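Local coordinates for GrgF (Penicillium sp. sh18, PDB 6LZH), which probably acts as a polyketide transferase of the alpha/beta hydrolase fold, fusing polyketide chains by Claisen condensation in the biosynthesis of gregatin A, at residues Q210-Y213 / K214-S217; D81-A84 / R85-A88. All coordinates share one frame; numbering follows the deposited sequence.

Contact 1: Q210-Y213 / K214-S217; sequences QTYY and KSLS. With NA (sodium ion), chain D.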
ATOM      1  N   GLN A 210      12.191  -6.488  -1.327  1.00 17.31           N
ATOM      2  CA  GLN A 210      10.919  -5.833  -1.592  1.00 19.50           C
ATOM      3  C   GLN A 210      10.259  -5.364  -0.305  1.00 20.74           C
ATOM      4  O   GLN A 210       9.403  -4.467  -0.345  1.00 16.70           O
ATOM      5  CB  GLN A 210       9.982  -6.786  -2.353  1.00 19.68           C
ATOM      6  CG  GLN A 210      10.540  -7.218  -3.713  1.00 17.01           C
ATOM      7  CD  GLN A 210      10.762  -6.026  -4.638  1.00 18.68           C
ATOM      8  OE1 GLN A 210      10.020  -5.026  -4.591  1.00 19.02           O
ATOM      9  NE2 GLN A 210      11.788  -6.118  -5.481  1.00 18.15           N
ATOM     10  N   THR A 211      10.624  -5.967   0.829  1.00 17.78           N
ATOM     11  CA  THR A 211      10.075  -5.524   2.105  1.00 21.31           C
ATOM     12  C   THR A 211      10.300  -4.029   2.305  1.00 21.95           C
ATOM     13  O   THR A 211       9.380  -3.304   2.697  1.00 19.69           O
ATOM     14  CB  THR A 211      10.705  -6.321   3.252  1.00 22.45           C
ATOM     15  OG1 THR A 211      10.315  -7.705   3.160  1.00 17.83           O
ATOM     16  CG2 THR A 211      10.271  -5.748   4.600  1.00 21.08           C
ATOM     17  N   TYR A 212      11.504  -3.542   1.998  1.00 21.35           N
ATOM     18  CA  TYR A 212      11.802  -2.123   2.194  1.00 21.87           C
ATOM     19  C   TYR A 212      11.038  -1.250   1.197  1.00 24.56           C
ATOM     20  O   TYR A 212      10.542  -0.177   1.562  1.00 25.19           O
ATOM     21  CB  TYR A 212      13.311  -1.881   2.090  1.00 26.77           C
ATOM     22  CG  TYR A 212      13.701  -0.452   2.447  1.00 30.12           C
ATOM     23  CD1 TYR A 212      13.936  -0.080   3.768  1.00 33.03           C
ATOM     24  CD2 TYR A 212      13.803   0.531   1.465  1.00 30.38           C
ATOM     25  CE1 TYR A 212      14.279   1.235   4.104  1.00 32.76           C
ATOM     26  CE2 TYR A 212      14.140   1.847   1.791  1.00 30.95           C
ATOM     27  CZ  TYR A 212      14.376   2.191   3.111  1.00 37.38           C
ATOM     28  OH  TYR A 212      14.714   3.489   3.437  1.00 36.67           O
ATOM     29  N   TYR A 213      10.926  -1.703  -0.059  1.00 19.61           N
ATOM     30  CA  TYR A 213      10.118  -1.003  -1.060  1.00 22.58           C
ATOM     31  C   TYR A 213       8.684  -0.785  -0.577  1.00 22.42           C
ATOM     32  O   TYR A 213       8.157   0.331  -0.630  1.00 20.81           O
ATOM     33  CB  TYR A 213      10.122  -1.795  -2.379  1.00 16.48           C
ATOM     34  CG  TYR A 213       9.233  -1.208  -3.473  1.00 19.85           C
ATOM     35  CD1 TYR A 213       7.865  -1.492  -3.532  1.00 20.90           C
ATOM     36  CD2 TYR A 213       9.764  -0.367  -4.446  1.00 19.26           C
ATOM     37  CE1 TYR A 213       7.056  -0.951  -4.534  1.00 21.16           C
ATOM     38  CE2 TYR A 213       8.959   0.182  -5.446  1.00 19.15           C
ATOM     39  CZ  TYR A 213       7.610  -0.118  -5.488  1.00 19.20           C
ATOM     40  OH  TYR A 213       6.817   0.411  -6.494  1.00 19.81           O
ATOM     41  N   LYS A 214       8.019  -1.848  -0.127  1.00 21.81           N
ATOM     42  CA  LYS A 214       6.627  -1.695   0.288  1.00 20.35           C
ATOM     43  C   LYS A 214       6.480  -0.840   1.546  1.00 22.35           C
ATOM     44  O   LYS A 214       5.473  -0.137   1.695  1.00 27.19           O
ATOM     45  CB  LYS A 214       5.999  -3.067   0.501  1.00 22.72           C
ATOM     46  CG  LYS A 214       5.708  -3.800  -0.800  1.00 20.41           C
ATOM     47  CD  LYS A 214       4.847  -5.030  -0.566  1.00 26.10           C
ATOM     48  CE  LYS A 214       4.730  -5.894  -1.826  1.00 30.09           C
ATOM     49  NZ  LYS A 214       5.958  -6.727  -2.057  1.00 31.89           N
ATOM     50  N   SER A 215       7.454  -0.879   2.464  1.00 22.21           N
ATOM     51  CA  SER A 215       7.297  -0.077   3.669  1.00 27.93           C
ATOM     52  C   SER A 215       7.398   1.416   3.384  1.00 26.26           C
ATOM     53  O   SER A 215       6.812   2.206   4.126  1.00 24.88           O
ATOM     54  CB  SER A 215       8.312  -0.488   4.747  1.00 25.27           C
ATOM     55  OG  SER A 215       9.649  -0.357   4.303  1.00 38.39           O
ATOM     56  N   LEU A 216       8.092   1.827   2.317  1.00 23.80           N
ATOM     57  CA  LEU A 216       8.173   3.258   2.037  1.00 22.95           C
ATOM     58  C   LEU A 216       6.806   3.843   1.724  1.00 25.49           C
ATOM     59  O   LEU A 216       6.582   5.036   1.963  1.00 23.85           O
ATOM     60  CB  LEU A 216       9.120   3.549   0.874  1.00 27.47           C
ATOM     61  CG  LEU A 216      10.629   3.472   1.095  1.00 35.45           C
ATOM     62  CD1 LEU A 216      11.320   3.965  -0.172  1.00 29.76           C
ATOM     63  CD2 LEU A 216      11.098   4.269   2.330  1.00 31.13           C
ATOM     64  N   SER A 217       5.881   3.026   1.208  1.00 17.75           N
ATOM     65  CA  SER A 217       4.534   3.485   0.891  1.00 22.26           C
ATOM     66  C   SER A 217       3.548   3.226   2.015  1.00 24.08           C
ATOM     67  O   SER A 217       2.343   3.459   1.838  1.00 23.12           O
ATOM     68  CB  SER A 217       4.015   2.823  -0.385  1.00 28.62           C
ATOM     69  OG  SER A 217       4.098   1.400  -0.294  1.00 30.87           O
TER
HETATM   70 NA    NA D 302       6.816   3.068   6.295  1.00 19.14          NA
HETATM   71  O   HOH W   1       7.167  -5.023  -4.045  1.00 22.22           O
HETATM   72  O   HOH W   2       5.475   1.104  -2.532  1.00 25.29           O
HETATM   73  O   HOH W   3       6.837   5.212   5.187  1.00 35.27           O
HETATM   74  O   HOH W   4       7.171   4.676   8.300  1.00 36.02           O
HETATM   75  O   HOH W   5       6.690   1.190   7.902  1.00 29.02           O

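Contact 2: D81-A84 / R85-A88; sequences DIDA and RQQA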
ATOM      1  N   ASP A  81       8.901 -12.029   3.244  1.00 19.83           N
ATOM      2  CA  ASP A  81       8.637 -10.930   2.324  1.00 21.44           C
ATOM      3  C   ASP A  81       7.441 -10.199   2.934  1.00 20.60           C
ATOM      4  O   ASP A  81       6.310 -10.688   2.878  1.00 23.45           O
ATOM      5  CB  ASP A  81       8.356 -11.480   0.924  1.00 22.31           C
ATOM      6  CG  ASP A  81       7.966 -10.405  -0.053  1.00 25.16           C
ATOM      7  OD1 ASP A  81       8.677  -9.385  -0.104  1.00 25.30           O
ATOM      8  OD2 ASP A  81       6.941 -10.585  -0.747  1.00 28.06           O
ATOM      9  N   ILE A  82       7.698  -9.059   3.564  1.00 19.32           N
ATOM     10  CA  ILE A  82       6.773  -8.466   4.524  1.00 20.91           C
ATOM     11  C   ILE A  82       5.965  -7.391   3.812  1.00 25.40           C
ATOM     12  O   ILE A  82       6.517  -6.599   3.039  1.00 20.33           O
ATOM     13  CB  ILE A  82       7.515  -7.874   5.740  1.00 23.10           C
ATOM     14  CG1 ILE A  82       8.253  -8.940   6.575  1.00 22.79           C
ATOM     15  CG2 ILE A  82       6.571  -7.082   6.623  1.00 23.18           C
ATOM     16  CD1 ILE A  82       7.668 -10.327   6.542  1.00 27.33           C
ATOM     17  N   ASP A  83       4.655  -7.380   4.052  1.00 19.85           N
ATOM     18  CA  ASP A  83       3.745  -6.443   3.396  1.00 21.39           C
ATOM     19  C   ASP A  83       2.682  -6.074   4.425  1.00 19.23           C
ATOM     20  O   ASP A  83       1.740  -6.841   4.639  1.00 16.48           O
ATOM     21  CB  ASP A  83       3.129  -7.067   2.144  1.00 20.50           C
ATOM     22  CG  ASP A  83       2.305  -6.073   1.337  1.00 23.99           C
ATOM     23  OD1 ASP A  83       2.036  -4.965   1.850  1.00 21.68           O
ATOM     24  OD2 ASP A  83       1.930  -6.409   0.194  1.00 25.36           O
ATOM     25  N   ALA A  84       2.851  -4.918   5.079  1.00 15.98           N
ATOM     26  CA  ALA A  84       1.921  -4.538   6.138  1.00 18.25           C
ATOM     27  C   ALA A  84       0.503  -4.414   5.608  1.00 17.63           C
ATOM     28  O   ALA A  84      -0.445  -4.889   6.241  1.00 15.20           O
ATOM     29  CB  ALA A  84       2.353  -3.220   6.785  1.00 20.31           C
ATOM     30  N   ARG A  85       0.332  -3.757   4.451  1.00 16.66           N
ATOM     31  CA  ARG A  85      -1.008  -3.612   3.895  1.00 17.61           C
ATOM     32  C   ARG A  85      -1.669  -4.970   3.688  1.00 14.17           C
ATOM     33  O   ARG A  85      -2.823  -5.177   4.082  1.00 14.24           O
ATOM     34  CB  ARG A  85      -0.960  -2.847   2.575  1.00 18.47           C
ATOM     35  CG  ARG A  85      -2.339  -2.592   2.035  1.00 22.89           C
ATOM     36  CD  ARG A  85      -2.254  -1.912   0.663  1.00 28.14           C
ATOM     37  NE  ARG A  85      -2.165  -2.910  -0.395  1.00 25.08           N
ATOM     38  CZ  ARG A  85      -2.185  -2.617  -1.691  1.00 28.68           C
ATOM     39  NH1 ARG A  85      -2.280  -1.354  -2.076  1.00 22.08           N
ATOM     40  NH2 ARG A  85      -2.109  -3.586  -2.596  1.00 26.35           N
ATOM     41  N   GLN A  86      -0.953  -5.906   3.065  1.00 15.52           N
ATOM     42  CA  GLN A  86      -1.535  -7.226   2.828  1.00 14.74           C
ATOM     43  C   GLN A  86      -1.816  -7.942   4.143  1.00 16.26           C
ATOM     44  O   GLN A  86      -2.808  -8.668   4.270  1.00 13.31           O
ATOM     45  CB  GLN A  86      -0.596  -8.080   1.976  1.00 17.57           C
ATOM     46  CG  GLN A  86      -1.158  -9.478   1.703  1.00 20.18           C
ATOM     47  CD  GLN A  86      -0.153 -10.428   1.057  1.00 24.43           C
ATOM     48  OE1 GLN A  86       1.030 -10.429   1.395  1.00 27.76           O
ATOM     49  NE2 GLN A  86      -0.631 -11.257   0.141  1.00 20.22           N
ATOM     50  N   GLN A  87      -0.921  -7.778   5.123  1.00 16.77           N
ATOM     51  CA  GLN A  87      -1.082  -8.489   6.389  1.00 15.62           C
ATOM     52  C   GLN A  87      -2.285  -7.953   7.147  1.00 18.26           C
ATOM     53  O   GLN A  87      -3.028  -8.721   7.775  1.00 16.32           O
ATOM     54  CB  GLN A  87       0.202  -8.388   7.227  1.00 16.58           C
ATOM     55  CG  GLN A  87       0.256  -9.402   8.383  1.00 24.44           C
ATOM     56  CD  GLN A  87       1.607  -9.490   9.096  1.00 29.02           C
ATOM     57  OE1 GLN A  87       2.689  -9.310   8.487  1.00 23.02           O
ATOM     58  NE2 GLN A  87       1.550  -9.786  10.401  1.00 19.16           N
ATOM     59  N   ALA A  88      -2.508  -6.637   7.082  1.00 15.82           N
ATOM     60  CA  ALA A  88      -3.726  -6.079   7.658  1.00 13.93           C
ATOM     61  C   ALA A  88      -4.949  -6.632   6.950  1.00 18.60           C
ATOM     62  O   ALA A  88      -5.951  -6.960   7.592  1.00 17.62           O
ATOM     63  CB  ALA A  88      -3.710  -4.550   7.557  1.00 16.23           C
TER
HETATM   64  O   HOH W   6       2.737  -2.351   2.989  1.00 19.15           O
HETATM   65  O   HOH W   7       3.657  -9.556   6.093  1.00 19.84           O
HETATM   66  O   HOH W   8       2.279  -8.906  -0.900  1.00 34.45           O

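Contact 1: Q210-Y213 / K214-S217
Tyr212 and Leu216, one helical turn apart, run obliquely across each other, with Leu216 CD2 3.9 Å from Tyr212 CE2 and equally near the phenol oxygen. With CG swung anti to its backbone N (chi1 -173°), the Tyr212 ring runs beside the leucine, which meets its CE2 side, and its hydroxyl is hydrogen-bonded to Thr144. The carbonyl of Tyr212 is gripped twice from one face: Leu216 N donates to it at 3.3 Å, and Ser215 OG donates to Tyr212 O at 2.9 Å from well to the side, the C=O...OG angle being only 110°. This side-chain-to-backbone bond belongs to the short helix 209-216, where the peptide oxygen of Ser215 also binds a sodium ion at 2.3 Å, in a shell completed by three waters and Trp218 O. The Tyr213 ring meets Phe127 and His92 of the second subunit, and its hydroxyl is hydrogen-bonded to that His92. Further back, Lys214 reaches along the helix to Gln210 with the end of its chain. Bent at its last torsion, the lysine brings NZ to 4.0 Å from Gln210 CB, and one water bridges NZ to Gln210 OE1, while NE2 of that amide is held by Asp160 and Ala157.

Contact 2: D81-A84 / R85-A88
Asp83 meets Gln86 at the start of helix 84-99, the helix that follows strand 62-66 in this alpha/beta hydrolase fold, and Asp83 is its N-cap. Among the direct hydrogen bonds, the capping bond from Gln86 N to Asp83 OD1 is straight (171°) but weak at 3.4 Å. The first turn closes more firmly through the backbone, Gln87 N donating to Asp83 O at 2.9 Å and Ala88 N to Ala84 O at 2.8 Å. Van der Waals contact supplements the cap: a chi1 of -173° sets CG of Asp83 beside its own carbonyl carbon, which lays the carboxylate against the Gln86 methylene, Asp83 OD2 lying 3.5 Å from Gln86 CB. The two side chains cross at about a right angle, and their carboxylate and amide planes are 46° apart. Charge pairing reaches outside the two segments: Asp83 forms a salt bridge with Arg85 of the second subunit, and Arg85 with Asp83 of the second subunit; within the chain, Arg69 holds Gln86 OE1. Three waters bridge the two segments. One links Asp83 OD2 to Gln86 OE1, its bond to the amide being weak, and another accepts from Arg85 N while donating to Asp83 OD1. The third accepts from Asp83 N and donates to Gln87 OE1 at 2.6 Å.

From the N terminus, the chain first reaches contact 2, which closes the opening turn of helix 84-99, and only much later contact 1, which closes turns within helix 209-216. The two are in series, neither enclosing the other, yet their centres lie about 10 Å apart. They meet where helix 209-216 lies against the loop leading into helix 84-99: Thr211 OG1 and Ile82 N, 3.0 Å apart, probably form a hydrogen bond, and Lys214 CD packs 3.3 Å from Asp83 OD2. Ser208 adds a further link, bonding to both Thr211 and Asp81. Both contacts also reach the second subunit, so the dimer interface runs past this junction of two helices.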